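Local coordinates for protein CupA (Streptococcus pneumoniae, PDB 4F2E) that binds copper(I) on a cupredoxin-like domain and probably acts as a copper chaperone in the copper resistance of this bacterium, at residues I16-M21 against A37-D42. Sequence-based numbering, arbitrary orientation.
Sequences IRVEVM and ARIVFD
Ile16 opens the pairing of two parallel strands, its N bonded to Arg38 O and its O taking the N-H of Val40: an instance of the parallel pattern, in which one residue's N and O reach the two residues flanking its opposite number, here Ile39. On the buried face, with Val18 and Phe41, Ile16 CG2 lies 4.0 Å from Ile39 CG2, while CG1, anti to the backbone N (chi1 -172°), leads away. Arg17 rises from the face of Val40 and Asp42; its chain bends at chi3 (59°) and one guanidinium face covers Val40, with Arg17 NH2 3.9 Å from Val40 CG1. Arg17 NH1 forms a salt bridge with Glu69 and stands 4.3 Å from Asp42 OD2, too far for a second. Val18 repeats the backbone pattern around Phe41: Val18 N gives a nearly straight bond to Val40 O (2.8 Å), and its O accepts from Asp42 N. Val18 CG2 lies beside Ile39 CG2, and Val18 CG1 approaches Phe41 CE2 obliquely, at 3.8 Å. Val20 donates the last bond, to Asp42 O, from above the carbonyl plane, and sets Val20 CG2 at the ring edge, 3.8 Å from Phe41 CD2. Within this cupredoxin fold, strands 24-31 and 69-74 extend the sheet on either side, and strand 52-55 packs Ile53 and Phe55 against Phe41.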
loop_
_atom_site.group_PDB
_atom_site.type_symbol
_atom_site.label_atom_id
_atom_site.label_comp_id
_atom_site.label_asym_id
_atom_site.label_seq_id
_atom_site.Cartn_x
_atom_site.Cartn_y
_atom_site.Cartn_z
ATOM N N ILE A 16 6.009 -4.458 -3.181
ATOM C CA ILE A 16 4.778 -5.203 -3.353
ATOM C C ILE A 16 3.864 -4.427 -4.281
ATOM O O ILE A 16 3.827 -3.194 -4.246
ATOM C CB ILE A 16 4.091 -5.490 -2.010
ATOM C CG1 ILE A 16 2.916 -6.449 -2.213
ATOM C CG2 ILE A 16 3.655 -4.194 -1.343
ATOM C CD1 ILE A 16 2.477 -7.141 -0.950
ATOM N N ARG A 17 3.148 -5.157 -5.126
ATOM C CA ARG A 17 2.255 -4.551 -6.099
ATOM C C ARG A 17 0.810 -4.706 -5.651
ATOM O O ARG A 17 0.380 -5.792 -5.258
ATOM C CB ARG A 17 2.460 -5.187 -7.475
ATOM C CG ARG A 17 3.876 -5.042 -8.013
ATOM C CD ARG A 17 3.984 -5.579 -9.432
ATOM N NE ARG A 17 3.079 -4.882 -10.342
ATOM C CZ ARG A 17 3.401 -3.784 -11.019
ATOM N NH1 ARG A 17 2.513 -3.213 -11.823
ATOM N NH2 ARG A 17 4.610 -3.254 -10.891
ATOM N N VAL A 18 0.068 -3.607 -5.704
ATOM C CA VAL A 18 -1.333 -3.609 -5.310
ATOM C C VAL A 18 -2.182 -3.116 -6.470
ATOM O O VAL A 18 -1.961 -2.026 -6.986
ATOM C CB VAL A 18 -1.569 -2.718 -4.073
ATOM C CG1 VAL A 18 -3.048 -2.686 -3.704
ATOM C CG2 VAL A 18 -0.734 -3.210 -2.904
ATOM N N GLU A 19 -3.138 -3.937 -6.892
ATOM C CA GLU A 19 -4.063 -3.550 -7.945
ATOM C C GLU A 19 -5.221 -2.772 -7.345
ATOM O O GLU A 19 -5.819 -3.201 -6.358
ATOM C CB GLU A 19 -4.590 -4.784 -8.679
ATOM C CG GLU A 19 -5.543 -4.453 -9.816
ATOM C CD GLU A 19 -5.994 -5.681 -10.581
ATOM O OE1 GLU A 19 -5.207 -6.648 -10.674
ATOM O OE2 GLU A 19 -7.136 -5.681 -11.088
ATOM N N VAL A 20 -5.518 -1.617 -7.931
ATOM C CA VAL A 20 -6.650 -0.816 -7.494
ATOM C C VAL A 20 -7.835 -1.129 -8.392
ATOM O O VAL A 20 -7.920 -0.660 -9.528
ATOM C CB VAL A 20 -6.332 0.688 -7.518
ATOM C CG1 VAL A 20 -7.505 1.491 -6.948
ATOM C CG2 VAL A 20 -5.053 0.971 -6.740
ATOM N N MET A 21 -8.734 -1.955 -7.873
ATOM C CA MET A 21 -9.914 -2.384 -8.599
ATOM C C MET A 21 -10.984 -2.732 -7.578
ATOM O O MET A 21 -10.867 -3.735 -6.867
ATOM C CB MET A 21 -9.590 -3.603 -9.465
ATOM C CG MET A 21 -10.797 -4.180 -10.185
ATOM S SD MET A 21 -11.387 -3.114 -11.516
ATOM C CE MET A 21 -10.125 -3.394 -12.753
ATOM N N ALA A 37 10.533 0.518 1.558
ATOM C CA ALA A 37 9.470 -0.172 0.836
ATOM C C ALA A 37 8.933 0.615 -0.350
ATOM O O ALA A 37 8.847 1.845 -0.317
ATOM C CB ALA A 37 8.332 -0.532 1.788
ATOM N N ARG A 38 8.588 -0.127 -1.397
ATOM C CA ARG A 38 7.876 0.386 -2.555
ATOM C C ARG A 38 6.547 -0.344 -2.623
ATOM O O ARG A 38 6.508 -1.561 -2.825
ATOM C CB ARG A 38 8.662 0.108 -3.837
ATOM C CG ARG A 38 9.898 0.964 -4.032
ATOM C CD ARG A 38 10.769 0.424 -5.161
ATOM N NE ARG A 38 9.997 0.054 -6.345
ATOM C CZ ARG A 38 9.565 0.912 -7.263
ATOM N NH1 ARG A 38 9.818 2.207 -7.135
ATOM N NH2 ARG A 38 8.872 0.475 -8.309
ATOM N N ILE A 39 5.458 0.390 -2.431
ATOM C CA ILE A 39 4.130 -0.178 -2.570
ATOM C C ILE A 39 3.551 0.402 -3.851
ATOM O O ILE A 39 3.200 1.580 -3.914
ATOM C CB ILE A 39 3.251 0.133 -1.347
ATOM C CG1 ILE A 39 4.006 -0.228 -0.062
ATOM C CG2 ILE A 39 1.936 -0.631 -1.424
ATOM C CD1 ILE A 39 3.303 0.191 1.212
ATOM N N VAL A 40 3.499 -0.432 -4.883
ATOM C CA VAL A 40 3.191 0.027 -6.225
ATOM C C VAL A 40 1.710 -0.147 -6.520
ATOM O O VAL A 40 1.230 -1.270 -6.694
ATOM C CB VAL A 40 4.015 -0.747 -7.268
ATOM C CG1 VAL A 40 3.787 -0.170 -8.657
ATOM C CG2 VAL A 40 5.493 -0.707 -6.901
ATOM N N PHE A 41 0.988 0.968 -6.577
ATOM C CA PHE A 41 -0.439 0.937 -6.861
ATOM C C PHE A 41 -0.692 1.073 -8.349
ATOM O O PHE A 41 -0.337 2.082 -8.962
ATOM C CB PHE A 41 -1.168 2.037 -6.088
ATOM C CG PHE A 41 -1.236 1.783 -4.613
ATOM C CD1 PHE A 41 -0.189 2.153 -3.783
ATOM C CD2 PHE A 41 -2.339 1.156 -4.054
ATOM C CE1 PHE A 41 -0.243 1.909 -2.428
ATOM C CE2 PHE A 41 -2.397 0.910 -2.695
ATOM C CZ PHE A 41 -1.351 1.286 -1.881
ATOM N N ASP A 42 -1.306 0.048 -8.928
ATOM C CA ASP A 42 -1.644 0.063 -10.341
ATOM C C ASP A 42 -3.140 0.304 -10.451
ATOM O O ASP A 42 -3.937 -0.575 -10.120
ATOM C CB ASP A 42 -1.263 -1.270 -10.982
ATOM C CG ASP A 42 -1.456 -1.274 -12.480
ATOM O OD1 ASP A 42 -1.496 -0.179 -13.078
ATOM O OD2 ASP A 42 -1.562 -2.373 -13.061
#